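Local coordinates for putative glutaryl-CoA dehydrogenase (Thermus thermophilus, PDB 2EBA), which binds flavin-adenine dinucleotide and belongs to the acyl-CoA dehydrogenase family of flavoproteins, here assembled from four chains, at residues 242-250 / 298-308. Residues are numbered along the deposited sequence; the frame is centred on the assembly and turned at random.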
ATOM      1  N   THR A 242     -26.211  -1.135 -11.845  1.00 14.22           N
ATOM      2  CA  THR A 242     -25.559   0.116 -12.254  1.00 12.31           C
ATOM      3  C   THR A 242     -26.231   1.294 -11.596  1.00 11.19           C
ATOM      4  O   THR A 242     -25.537   2.183 -11.128  1.00  8.07           O
ATOM      5  CB  THR A 242     -25.602   0.341 -13.764  1.00 14.99           C
ATOM      6  OG1 THR A 242     -24.922  -0.731 -14.426  1.00 16.96           O
ATOM      7  CG2 THR A 242     -24.907   1.660 -14.124  1.00 13.71           C
ATOM      8  N   GLN A 243     -27.572   1.297 -11.568  1.00 10.85           N
ATOM      9  CA  GLN A 243     -28.346   2.366 -10.931  1.00 11.70           C
ATOM     10  C   GLN A 243     -27.987   2.408  -9.449  1.00 12.75           C
ATOM     11  O   GLN A 243     -27.649   3.463  -8.907  1.00 11.87           O
ATOM     12  CB  GLN A 243     -29.850   2.106 -11.046  1.00 12.86           C
ATOM     13  CG  GLN A 243     -30.383   2.079 -12.437  1.00 13.31           C
ATOM     14  CD  GLN A 243     -30.427   3.440 -13.034  1.00 13.66           C
ATOM     15  OE1 GLN A 243     -30.882   4.384 -12.395  1.00 14.86           O
ATOM     16  NE2 GLN A 243     -29.963   3.561 -14.273  1.00 13.59           N
ATOM     17  N   ALA A 244     -28.079   1.245  -8.806  1.00 12.99           N
ATOM     18  CA  ALA A 244     -27.773   1.120  -7.386  1.00 12.71           C
ATOM     19  C   ALA A 244     -26.333   1.531  -7.086  1.00 11.94           C
ATOM     20  O   ALA A 244     -26.059   2.250  -6.125  1.00 12.56           O
ATOM     21  CB  ALA A 244     -28.024  -0.316  -6.922  1.00 12.53           C
ATOM     22  N   ARG A 245     -25.407   1.079  -7.913  1.00 10.69           N
ATOM     23  CA  ARG A 245     -24.018   1.423  -7.695  1.00 10.41           C
ATOM     24  C   ARG A 245     -23.795   2.927  -7.715  1.00 10.27           C
ATOM     25  O   ARG A 245     -22.922   3.436  -7.017  1.00  7.45           O
ATOM     26  CB  ARG A 245     -23.147   0.736  -8.746  1.00 10.27           C
ATOM     27  CG  ARG A 245     -22.989  -0.756  -8.504  1.00  9.68           C
ATOM     28  CD  ARG A 245     -22.391  -1.439  -9.702  1.00  8.42           C
ATOM     29  NE  ARG A 245     -22.383  -2.891  -9.551  1.00 10.35           N
ATOM     30  CZ  ARG A 245     -22.302  -3.745 -10.571  1.00 10.14           C
ATOM     31  NH1 ARG A 245     -22.232  -3.292 -11.819  1.00 10.36           N
ATOM     32  NH2 ARG A 245     -22.279  -5.049 -10.343  1.00  8.54           N
ATOM     33  N   PHE A 246     -24.596   3.636  -8.505  1.00 10.42           N
ATOM     34  CA  PHE A 246     -24.475   5.090  -8.611  1.00 12.86           C
ATOM     35  C   PHE A 246     -24.700   5.784  -7.264  1.00 12.39           C
ATOM     36  O   PHE A 246     -23.907   6.627  -6.853  1.00 12.34           O
ATOM     37  CB  PHE A 246     -25.480   5.642  -9.632  1.00 12.37           C
ATOM     38  CG  PHE A 246     -25.630   7.138  -9.585  1.00 10.14           C
ATOM     39  CD1 PHE A 246     -24.680   7.962 -10.176  1.00  9.63           C
ATOM     40  CD2 PHE A 246     -26.705   7.723  -8.915  1.00  9.42           C
ATOM     41  CE1 PHE A 246     -24.796   9.347 -10.101  1.00  8.72           C
ATOM     42  CE2 PHE A 246     -26.833   9.104  -8.827  1.00  8.64           C
ATOM     43  CZ  PHE A 246     -25.877   9.922  -9.421  1.00  9.31           C
ATOM     44  N   GLY A 247     -25.800   5.446  -6.602  1.00 11.77           N
ATOM     45  CA  GLY A 247     -26.094   6.050  -5.321  1.00 10.36           C
ATOM     46  C   GLY A 247     -25.087   5.640  -4.276  1.00 10.58           C
ATOM     47  O   GLY A 247     -24.786   6.411  -3.379  1.00 12.34           O
ATOM     48  N   ILE A 248     -24.569   4.425  -4.382  1.00 10.29           N
ATOM     49  CA  ILE A 248     -23.591   3.941  -3.428  1.00 10.04           C
ATOM     50  C   ILE A 248     -22.278   4.716  -3.540  1.00  9.21           C
ATOM     51  O   ILE A 248     -21.618   4.974  -2.542  1.00  6.88           O
ATOM     52  CB  ILE A 248     -23.327   2.444  -3.631  1.00 11.28           C
ATOM     53  CG1 ILE A 248     -24.581   1.654  -3.230  1.00 10.83           C
ATOM     54  CG2 ILE A 248     -22.083   2.016  -2.836  1.00 11.36           C
ATOM     55  CD1 ILE A 248     -24.513   0.206  -3.561  1.00 10.79           C
ATOM     56  N   ALA A 249     -21.896   5.094  -4.755  1.00  9.53           N
ATOM     57  CA  ALA A 249     -20.665   5.853  -4.926  1.00 11.08           C
ATOM     58  C   ALA A 249     -20.820   7.165  -4.164  1.00 11.14           C
ATOM     59  O   ALA A 249     -19.848   7.737  -3.659  1.00 12.34           O
ATOM     60  CB  ALA A 249     -20.405   6.117  -6.385  1.00  9.94           C
ATOM     61  N   TRP A 250     -22.056   7.632  -4.069  1.00 10.03           N
ATOM     62  CA  TRP A 250     -22.333   8.856  -3.351  1.00  9.49           C
ATOM     63  C   TRP A 250     -22.352   8.633  -1.856  1.00  8.90           C
ATOM     64  O   TRP A 250     -21.650   9.321  -1.128  1.00  9.92           O
ATOM     65  CB  TRP A 250     -23.663   9.442  -3.770  1.00  9.14           C
ATOM     66  CG  TRP A 250     -23.587  10.243  -5.004  1.00  9.63           C
ATOM     67  CD1 TRP A 250     -23.756   9.804  -6.275  1.00  8.39           C
ATOM     68  CD2 TRP A 250     -23.391  11.654  -5.085  1.00  9.95           C
ATOM     69  NE1 TRP A 250     -23.692  10.856  -7.151  1.00  9.76           N
ATOM     70  CE2 TRP A 250     -23.471  12.006  -6.446  1.00 10.86           C
ATOM     71  CE3 TRP A 250     -23.158  12.658  -4.135  1.00 10.73           C
ATOM     72  CZ2 TRP A 250     -23.335  13.326  -6.889  1.00 12.70           C
ATOM     73  CZ3 TRP A 250     -23.022  13.962  -4.566  1.00 13.01           C
ATOM     74  CH2 TRP A 250     -23.113  14.290  -5.937  1.00 12.48           C
ATOM     75  N   LEU A 298     -16.110  12.820  -4.315  1.00 11.06           N
ATOM     76  CA  LEU A 298     -17.216  13.712  -4.666  1.00 14.20           C
ATOM     77  C   LEU A 298     -17.189  14.101  -6.133  1.00 13.94           C
ATOM     78  O   LEU A 298     -18.235  14.164  -6.785  1.00 14.52           O
ATOM     79  CB  LEU A 298     -17.183  14.987  -3.830  1.00 16.50           C
ATOM     80  CG  LEU A 298     -17.848  14.958  -2.464  1.00 18.79           C
ATOM     81  CD1 LEU A 298     -17.984  16.386  -1.985  1.00 20.87           C
ATOM     82  CD2 LEU A 298     -19.230  14.316  -2.549  1.00 18.92           C
ATOM     83  N   LEU A 299     -15.997  14.366  -6.649  1.00 13.01           N
ATOM     84  CA  LEU A 299     -15.861  14.734  -8.043  1.00 13.24           C
ATOM     85  C   LEU A 299     -16.316  13.606  -8.959  1.00 12.97           C
ATOM     86  O   LEU A 299     -17.021  13.847  -9.931  1.00 14.13           O
ATOM     87  CB  LEU A 299     -14.415  15.128  -8.346  1.00 14.17           C
ATOM     88  CG  LEU A 299     -14.033  16.593  -8.087  1.00 14.14           C
ATOM     89  CD1 LEU A 299     -12.551  16.734  -8.256  1.00 14.51           C
ATOM     90  CD2 LEU A 299     -14.748  17.528  -9.056  1.00 11.07           C
ATOM     91  N   LEU A 300     -15.916  12.376  -8.655  1.00 12.86           N
ATOM     92  CA  LEU A 300     -16.327  11.235  -9.473  1.00 13.56           C
ATOM     93  C   LEU A 300     -17.852  11.147  -9.467  1.00 13.91           C
ATOM     94  O   LEU A 300     -18.482  11.026 -10.517  1.00 14.34           O
ATOM     95  CB  LEU A 300     -15.751   9.910  -8.926  1.00 10.39           C
ATOM     96  CG  LEU A 300     -14.257   9.607  -9.055  1.00 11.20           C
ATOM     97  CD1 LEU A 300     -13.971   8.192  -8.569  1.00 10.96           C
ATOM     98  CD2 LEU A 300     -13.823   9.752 -10.503  1.00  9.23           C
ATOM     99  N   ALA A 301     -18.416  11.212  -8.261  1.00 14.27           N
ATOM    100  CA  ALA A 301     -19.850  11.116  -8.025  1.00 14.93           C
ATOM    101  C   ALA A 301     -20.609  12.215  -8.741  1.00 14.30           C
ATOM    102  O   ALA A 301     -21.638  11.964  -9.367  1.00 13.90           O
ATOM    103  CB  ALA A 301     -20.128  11.181  -6.535  1.00 12.82           C
ATOM    104  N   TRP A 302     -20.102  13.432  -8.623  1.00 14.24           N
ATOM    105  CA  TRP A 302     -20.714  14.577  -9.274  1.00 14.49           C
ATOM    106  C   TRP A 302     -20.685  14.402 -10.789  1.00 13.86           C
ATOM    107  O   TRP A 302     -21.696  14.568 -11.448  1.00 14.12           O
ATOM    108  CB  TRP A 302     -19.970  15.861  -8.899  1.00 15.33           C
ATOM    109  CG  TRP A 302     -20.268  17.009  -9.826  1.00 16.36           C
ATOM    110  CD1 TRP A 302     -21.367  17.823  -9.809  1.00 16.02           C
ATOM    111  CD2 TRP A 302     -19.523  17.368 -10.993  1.00 16.23           C
ATOM    112  NE1 TRP A 302     -21.356  18.658 -10.899  1.00 15.78           N
ATOM    113  CE2 TRP A 302     -20.236  18.400 -11.645  1.00 15.83           C
ATOM    114  CE3 TRP A 302     -18.322  16.915 -11.554  1.00 16.28           C
ATOM    115  CZ2 TRP A 302     -19.789  18.984 -12.836  1.00 14.67           C
ATOM    116  CZ3 TRP A 302     -17.875  17.499 -12.742  1.00 15.69           C
ATOM    117  CH2 TRP A 302     -18.610  18.519 -13.367  1.00 14.69           C
ATOM    118  N   ARG A 303     -19.521  14.063 -11.334  1.00 14.44           N
ATOM    119  CA  ARG A 303     -19.358  13.887 -12.778  1.00 14.89           C
ATOM    120  C   ARG A 303     -20.300  12.841 -13.349  1.00 14.70           C
ATOM    121  O   ARG A 303     -20.873  13.015 -14.420  1.00 14.27           O
ATOM    122  CB  ARG A 303     -17.911  13.487 -13.099  1.00 15.31           C
ATOM    123  CG  ARG A 303     -17.638  13.226 -14.577  1.00 13.65           C
ATOM    124  CD  ARG A 303     -18.157  14.379 -15.363  1.00 14.26           C
ATOM    125  NE  ARG A 303     -18.006  14.230 -16.797  1.00 14.60           N
ATOM    126  CZ  ARG A 303     -18.781  14.862 -17.665  1.00 14.12           C
ATOM    127  NH1 ARG A 303     -19.742  15.653 -17.211  1.00 13.73           N
ATOM    128  NH2 ARG A 303     -18.587  14.721 -18.968  1.00 15.19           N
ATOM    129  N   LEU A 304     -20.437  11.748 -12.616  1.00 15.56           N
ATOM    130  CA  LEU A 304     -21.280  10.641 -13.002  1.00 15.12           C
ATOM    131  C   LEU A 304     -22.748  11.035 -12.947  1.00 14.68           C
ATOM    132  O   LEU A 304     -23.544  10.553 -13.735  1.00 15.57           O
ATOM    133  CB  LEU A 304     -21.018   9.468 -12.055  1.00 15.88           C
ATOM    134  CG  LEU A 304     -20.646   8.130 -12.695  1.00 17.69           C
ATOM    135  CD1 LEU A 304     -19.439   8.301 -13.607  1.00 16.97           C
ATOM    136  CD2 LEU A 304     -20.369   7.116 -11.617  1.00 17.56           C
ATOM    137  N   ALA A 305     -23.101  11.905 -12.003  1.00 14.07           N
ATOM    138  CA  ALA A 305     -24.481  12.354 -11.853  1.00 14.99           C
ATOM    139  C   ALA A 305     -24.905  13.149 -13.073  1.00 14.94           C
ATOM    140  O   ALA A 305     -26.017  12.986 -13.564  1.00 14.62           O
ATOM    141  CB  ALA A 305     -24.642  13.208 -10.592  1.00 11.48           C
ATOM    142  N   ARG A 306     -24.021  14.008 -13.563  1.00 15.59           N
ATOM    143  CA  ARG A 306     -24.346  14.803 -14.739  1.00 17.01           C
ATOM    144  C   ARG A 306     -24.416  13.911 -15.970  1.00 16.09           C
ATOM    145  O   ARG A 306     -25.371  13.992 -16.734  1.00 15.16           O
ATOM    146  CB  ARG A 306     -23.320  15.926 -14.938  1.00 16.98           C
ATOM    147  CG  ARG A 306     -23.258  16.922 -13.773  1.00 16.44           C
ATOM    148  CD  ARG A 306     -24.623  17.532 -13.425  1.00 16.31           C
ATOM    149  NE  ARG A 306     -24.524  18.549 -12.375  1.00 18.52           N
ATOM    150  CZ  ARG A 306     -25.512  18.887 -11.545  1.00 19.54           C
ATOM    151  NH1 ARG A 306     -26.693  18.290 -11.631  1.00 21.47           N
ATOM    152  NH2 ARG A 306     -25.319  19.812 -10.617  1.00 21.33           N
ATOM    153  N   LEU A 307     -23.419  13.054 -16.158  1.00 15.93           N
ATOM    154  CA  LEU A 307     -23.434  12.147 -17.300  1.00 15.89           C
ATOM    155  C   LEU A 307     -24.729  11.330 -17.288  1.00 15.51           C
ATOM    156  O   LEU A 307     -25.337  11.083 -18.328  1.00 13.07           O
ATOM    157  CB  LEU A 307     -22.229  11.198 -17.251  1.00 14.36           C
ATOM    158  CG  LEU A 307     -20.854  11.731 -17.646  1.00 15.35           C
ATOM    159  CD1 LEU A 307     -19.789  10.690 -17.315  1.00 16.42           C
ATOM    160  CD2 LEU A 307     -20.843  12.062 -19.127  1.00 13.43           C
ATOM    161  N   LYS A 308     -25.153  10.926 -16.095  1.00 15.93           N
ATOM    162  CA  LYS A 308     -26.344  10.115 -15.956  1.00 17.25           C
ATOM    163  C   LYS A 308     -27.606  10.801 -16.472  1.00 18.02           C
ATOM    164  O   LYS A 308     -28.377  10.205 -17.221  1.00 17.59           O
ATOM    165  CB  LYS A 308     -26.527   9.709 -14.501  1.00 16.74           C
ATOM    166  CG  LYS A 308     -27.565   8.636 -14.338  1.00 17.31           C
ATOM    167  CD  LYS A 308     -27.791   8.261 -12.891  1.00 19.03           C
ATOM    168  CE  LYS A 308     -28.940   7.272 -12.789  1.00 20.06           C
ATOM    169  NZ  LYS A 308     -29.321   6.989 -11.386  1.00 22.64           N
TER
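Gln243 meets Lys308 through its amide oxygen. Lys308 NZ gives a hydrogen bond of 3.2 Å to Gln243 OE1. The ammonium sits above the carbonyl plane, 46° out of it, so the bond misses the lone-pair directions. The Gln243 chain bends at chi2, and its end turns back to the lysine although its CB points away. Lys308 stays extended and crosses it at about a right angle.

Phe246 comes next and fits as a knob among Ala301, Leu304, Ala305 and Lys308. Its CG is anti to the backbone N (chi1 167°), and the ring reaches across to the other helix. Lys308 CD lies 4.0 Å from the Phe246 ring centroid, almost on the ring normal, in a CH-pi contact. The opposite face carries Trp250 CD1 of its own helix. Ala305 CB meets the ring edge, 3.7 Å from Phe246 CZ.

These helices, 235-269 and 281-309, belong to the C-terminal helical domain of the acyl-CoA dehydrogenase fold. The two segments run roughly antiparallel at 144°, and their axes come within 9.4 Å at the closest approach. Helix 72-85 also touches Phe246, Trp250 and Lys308.

Trp250 lays its indole over Ala301. Ala301 CB stands 3.5 Å from the centroid of the Trp250 five-membered ring, a close CH-pi contact. Ala305 CB borders the indole edge, 3.9 Å from Trp250 CZ2. Beyond this layer, Trp302 meets Trp302 of a second subunit, their planes nearly parallel.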